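Local atomic coordinates of beta-glucosidase (Saccharopolyspora erythraea D, PDB entry 5M6G), a protein that probably hydrolyses terminal, non-reducing beta-D-glucosyl residues, releasing beta-D-glucose, as a member of glycosyl hydrolase family 3. Residues G484-V498 and K526-V539. Residues are numbered along the deposited sequence; the frame is centred on the assembly and turned at random.
Sequences GNGVDGSYRAAIAVV and KLRASGVPVVVVTV
Strands 493-498 and 534-539 are parallel neighbours in the sheet of the family 3 C-terminal domain, paired from Ala-494 with Val-534 to Val-498 with Thr-538. Six backbone bonds zip them, running from Ala-494 N to Pro-533 O at 2.9 Å through to Val-539 N on Val-498 O. The ladder uses N and O of Ala-494, Ala-496 and Val-498; Ile-495 and Val-497 turn their backbone bonds to strand 431-434 instead. Helix 518-528 connects the two strands, making a beta-alpha-beta unit, and Leu-527 toward its C-terminal end packs back on the first strand. Its CD1 rests on the methyls of Ala-494 and Ala-496, 3.7 Å from each CB, while CD2 reaches the loop before the strand, meeting Val-487 CG1 at 3.8 Å. Val-487 crosses Leu-527 at about a right angle; chi1 of 72° sets its CG1 between backbone N and carbonyl carbon and sends CG2 toward Ser-530 OG. Trimming Val-487 to an alanine would probably open a gap beside Leu-527 CD2 and Ser-530, since both methyls that cover them would go. Ser-530 OG itself is tied back to the backbone, donating to Leu-527 O at 2.6 Å, an oxygen that also receives Ser-530 N. After the helix, Val-532 wedges its branches against the incoming chain: CG1 sits tightly on Ala-493 CA at 3.5 Å, and CG2 lies close to the carbonyl oxygens of Tyr-491 and Asp-488. On the face carrying Ile-495 and Val-497, the Ile-495 and Val-537 side chains lie side by side, pointing the same way, and touch through their CG2 methyls, and Val-497 CG1 meets Val-539 CG2 at 3.6 Å. On the opposite face, with Ala-494 and Ala-496, Val-498 CG2 touches Val-536 CG1 at 4.0 Å, and Ile-524 of the helix packs on both valines.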
# COMPACT_ATOMS: atom_id res chain seq x y z
N GLY A 484 -12.90 28.09 -9.78
CA GLY A 484 -12.23 29.28 -10.28
C GLY A 484 -13.10 30.52 -10.38
O GLY A 484 -12.64 31.53 -10.89
N ASN A 485 -14.34 30.46 -9.89
CA ASN A 485 -15.25 31.60 -10.02
C ASN A 485 -14.79 32.75 -9.15
O ASN A 485 -14.45 32.56 -7.97
CB ASN A 485 -16.67 31.19 -9.64
CG ASN A 485 -17.28 30.25 -10.66
OD1 ASN A 485 -16.98 30.32 -11.84
ND2 ASN A 485 -18.14 29.36 -10.20
N GLY A 486 -14.75 33.95 -9.72
CA GLY A 486 -14.32 35.11 -8.98
C GLY A 486 -12.87 35.49 -9.21
O GLY A 486 -12.44 36.54 -8.72
N VAL A 487 -12.11 34.66 -9.92
CA VAL A 487 -10.74 35.03 -10.24
C VAL A 487 -10.78 36.20 -11.23
O VAL A 487 -11.69 36.30 -12.06
CB VAL A 487 -9.95 33.84 -10.81
CG1 VAL A 487 -10.40 33.49 -12.23
CG2 VAL A 487 -8.46 34.13 -10.77
N ASP A 488 -9.81 37.09 -11.11
CA ASP A 488 -9.68 38.20 -12.05
C ASP A 488 -8.21 38.62 -12.09
O ASP A 488 -7.37 38.06 -11.39
CB ASP A 488 -10.60 39.38 -11.68
CG ASP A 488 -10.35 39.95 -10.30
OD1 ASP A 488 -9.18 40.09 -9.88
OD2 ASP A 488 -11.34 40.29 -9.61
N GLY A 489 -7.93 39.64 -12.91
CA GLY A 489 -6.57 40.09 -13.14
C GLY A 489 -5.92 40.80 -11.98
O GLY A 489 -4.74 41.12 -12.07
N SER A 490 -6.66 41.03 -10.89
CA SER A 490 -6.06 41.66 -9.71
C SER A 490 -5.23 40.69 -8.87
O SER A 490 -4.55 41.14 -7.94
CB SER A 490 -7.15 42.29 -8.84
OG SER A 490 -7.85 41.30 -8.10
N TYR A 491 -5.28 39.39 -9.16
CA TYR A 491 -4.54 38.40 -8.39
C TYR A 491 -3.12 38.26 -8.92
O TYR A 491 -2.87 38.40 -10.12
CB TYR A 491 -5.27 37.05 -8.44
CG TYR A 491 -6.53 37.05 -7.60
CD1 TYR A 491 -7.73 37.54 -8.11
CD2 TYR A 491 -6.51 36.59 -6.29
CE1 TYR A 491 -8.88 37.55 -7.33
CE2 TYR A 491 -7.64 36.60 -5.51
CZ TYR A 491 -8.82 37.08 -6.03
OH TYR A 491 -9.93 37.08 -5.22
N ARG A 492 -2.18 37.98 -8.02
CA ARG A 492 -0.80 37.87 -8.47
C ARG A 492 -0.48 36.50 -9.05
O ARG A 492 0.44 36.38 -9.86
CB ARG A 492 0.17 38.22 -7.35
CG ARG A 492 0.30 37.18 -6.27
CD ARG A 492 1.44 37.55 -5.35
NE ARG A 492 1.17 37.15 -3.97
CZ ARG A 492 1.71 36.09 -3.39
NH1 ARG A 492 2.54 35.32 -4.07
NH2 ARG A 492 1.42 35.81 -2.12
N ALA A 493 -1.23 35.47 -8.66
CA ALA A 493 -1.06 34.14 -9.23
C ALA A 493 -2.31 33.33 -8.91
O ALA A 493 -3.02 33.62 -7.95
CB ALA A 493 0.18 33.43 -8.70
N ALA A 494 -2.56 32.31 -9.73
CA ALA A 494 -3.67 31.40 -9.50
C ALA A 494 -3.15 29.97 -9.49
O ALA A 494 -2.37 29.59 -10.36
CB ALA A 494 -4.76 31.56 -10.57
N ILE A 495 -3.59 29.19 -8.50
CA ILE A 495 -3.15 27.82 -8.30
C ILE A 495 -4.35 26.90 -8.51
O ILE A 495 -5.36 27.03 -7.80
CB ILE A 495 -2.54 27.61 -6.90
CG1 ILE A 495 -1.40 28.60 -6.67
CG2 ILE A 495 -2.06 26.15 -6.73
CD1 ILE A 495 -1.08 28.80 -5.21
N ALA A 496 -4.24 25.97 -9.45
CA ALA A 496 -5.31 25.04 -9.77
C ALA A 496 -4.87 23.64 -9.35
O ALA A 496 -4.00 23.05 -9.99
CB ALA A 496 -5.66 25.09 -11.25
N VAL A 497 -5.47 23.12 -8.29
CA VAL A 497 -5.12 21.80 -7.78
C VAL A 497 -6.17 20.84 -8.33
O VAL A 497 -7.30 20.79 -7.84
CB VAL A 497 -5.06 21.77 -6.25
CG1 VAL A 497 -4.40 20.48 -5.78
CG2 VAL A 497 -4.28 22.97 -5.74
N VAL A 498 -5.78 20.07 -9.35
CA VAL A 498 -6.71 19.24 -10.11
C VAL A 498 -6.29 17.77 -9.99
O VAL A 498 -5.41 17.43 -9.19
CB VAL A 498 -6.74 19.69 -11.59
CG1 VAL A 498 -7.20 21.16 -11.71
CG2 VAL A 498 -5.37 19.52 -12.22
N LYS A 526 -10.70 28.83 -16.99
CA LYS A 526 -11.19 30.03 -16.32
C LYS A 526 -10.05 30.81 -15.67
O LYS A 526 -10.03 32.04 -15.72
CB LYS A 526 -12.25 29.65 -15.29
CG LYS A 526 -12.96 30.84 -14.67
CD LYS A 526 -14.00 30.37 -13.67
CE LYS A 526 -15.03 29.49 -14.35
NZ LYS A 526 -15.84 30.29 -15.32
N LEU A 527 -9.09 30.10 -15.07
CA LEU A 527 -7.95 30.77 -14.44
C LEU A 527 -7.03 31.38 -15.49
O LEU A 527 -6.54 32.49 -15.30
CB LEU A 527 -7.16 29.80 -13.57
CG LEU A 527 -7.81 29.16 -12.34
CD1 LEU A 527 -6.74 28.58 -11.42
CD2 LEU A 527 -8.67 30.15 -11.61
N ARG A 528 -6.74 30.65 -16.56
CA ARG A 528 -5.88 31.23 -17.59
C ARG A 528 -6.53 32.45 -18.23
O ARG A 528 -5.84 33.41 -18.57
CB ARG A 528 -5.53 30.18 -18.64
CG ARG A 528 -4.81 28.96 -18.07
CD ARG A 528 -4.04 28.18 -19.12
NE ARG A 528 -4.76 28.11 -20.39
CZ ARG A 528 -4.34 28.66 -21.52
NH1 ARG A 528 -3.19 29.31 -21.59
NH2 ARG A 528 -5.08 28.54 -22.61
N ALA A 529 -7.87 32.44 -18.38
CA ALA A 529 -8.56 33.56 -19.01
C ALA A 529 -8.42 34.84 -18.20
O ALA A 529 -8.67 35.93 -18.73
CB ALA A 529 -10.04 33.24 -19.20
N SER A 530 -8.05 34.74 -16.92
CA SER A 530 -7.88 35.95 -16.12
C SER A 530 -6.62 36.71 -16.48
O SER A 530 -6.46 37.86 -16.02
CB SER A 530 -7.87 35.58 -14.63
OG SER A 530 -6.69 34.88 -14.29
N GLY A 531 -5.73 36.12 -17.28
CA GLY A 531 -4.45 36.72 -17.61
C GLY A 531 -3.41 36.61 -16.52
O GLY A 531 -2.27 37.06 -16.71
N VAL A 532 -3.76 36.03 -15.39
CA VAL A 532 -2.90 35.87 -14.23
C VAL A 532 -2.03 34.62 -14.44
O VAL A 532 -2.49 33.68 -15.11
CB VAL A 532 -3.79 35.78 -12.98
CG1 VAL A 532 -3.15 35.01 -11.86
CG2 VAL A 532 -4.26 37.17 -12.57
N PRO A 533 -0.79 34.58 -13.95
CA PRO A 533 0.01 33.35 -14.07
C PRO A 533 -0.65 32.19 -13.34
O PRO A 533 -1.13 32.35 -12.22
CB PRO A 533 1.35 33.73 -13.43
CG PRO A 533 1.37 35.24 -13.41
CD PRO A 533 -0.05 35.69 -13.32
N VAL A 534 -0.65 31.02 -13.99
CA VAL A 534 -1.39 29.86 -13.51
C VAL A 534 -0.41 28.73 -13.20
O VAL A 534 0.36 28.29 -14.06
CB VAL A 534 -2.45 29.40 -14.52
CG1 VAL A 534 -3.18 28.17 -14.00
CG2 VAL A 534 -3.45 30.52 -14.79
N VAL A 535 -0.48 28.25 -11.96
CA VAL A 535 0.27 27.10 -11.46
C VAL A 535 -0.71 25.94 -11.40
O VAL A 535 -1.72 26.00 -10.69
CB VAL A 535 0.85 27.38 -10.07
CG1 VAL A 535 1.56 26.13 -9.51
CG2 VAL A 535 1.79 28.58 -10.09
N VAL A 536 -0.42 24.87 -12.13
CA VAL A 536 -1.26 23.68 -12.09
C VAL A 536 -0.59 22.63 -11.22
O VAL A 536 0.61 22.37 -11.34
CB VAL A 536 -1.56 23.16 -13.51
CG1 VAL A 536 -2.28 21.83 -13.44
CG2 VAL A 536 -2.40 24.20 -14.28
N VAL A 537 -1.37 22.05 -10.32
CA VAL A 537 -0.88 21.04 -9.39
C VAL A 537 -1.72 19.79 -9.60
O VAL A 537 -2.94 19.83 -9.44
CB VAL A 537 -0.98 21.53 -7.93
CG1 VAL A 537 -0.41 20.47 -6.99
CG2 VAL A 537 -0.25 22.85 -7.78
N THR A 538 -1.08 18.69 -10.00
CA THR A 538 -1.81 17.45 -10.22
C THR A 538 -1.77 16.63 -8.93
O THR A 538 -0.69 16.30 -8.42
CB THR A 538 -1.25 16.63 -11.40
OG1 THR A 538 0.14 16.35 -11.21
CG2 THR A 538 -1.47 17.37 -12.72
N VAL A 539 -2.94 16.35 -8.39
CA VAL A 539 -3.11 15.37 -7.32
C VAL A 539 -3.66 14.13 -8.00
O VAL A 539 -4.83 14.11 -8.41
CB VAL A 539 -4.03 15.89 -6.21
CG1 VAL A 539 -4.39 14.76 -5.21
CG2 VAL A 539 -3.37 17.02 -5.47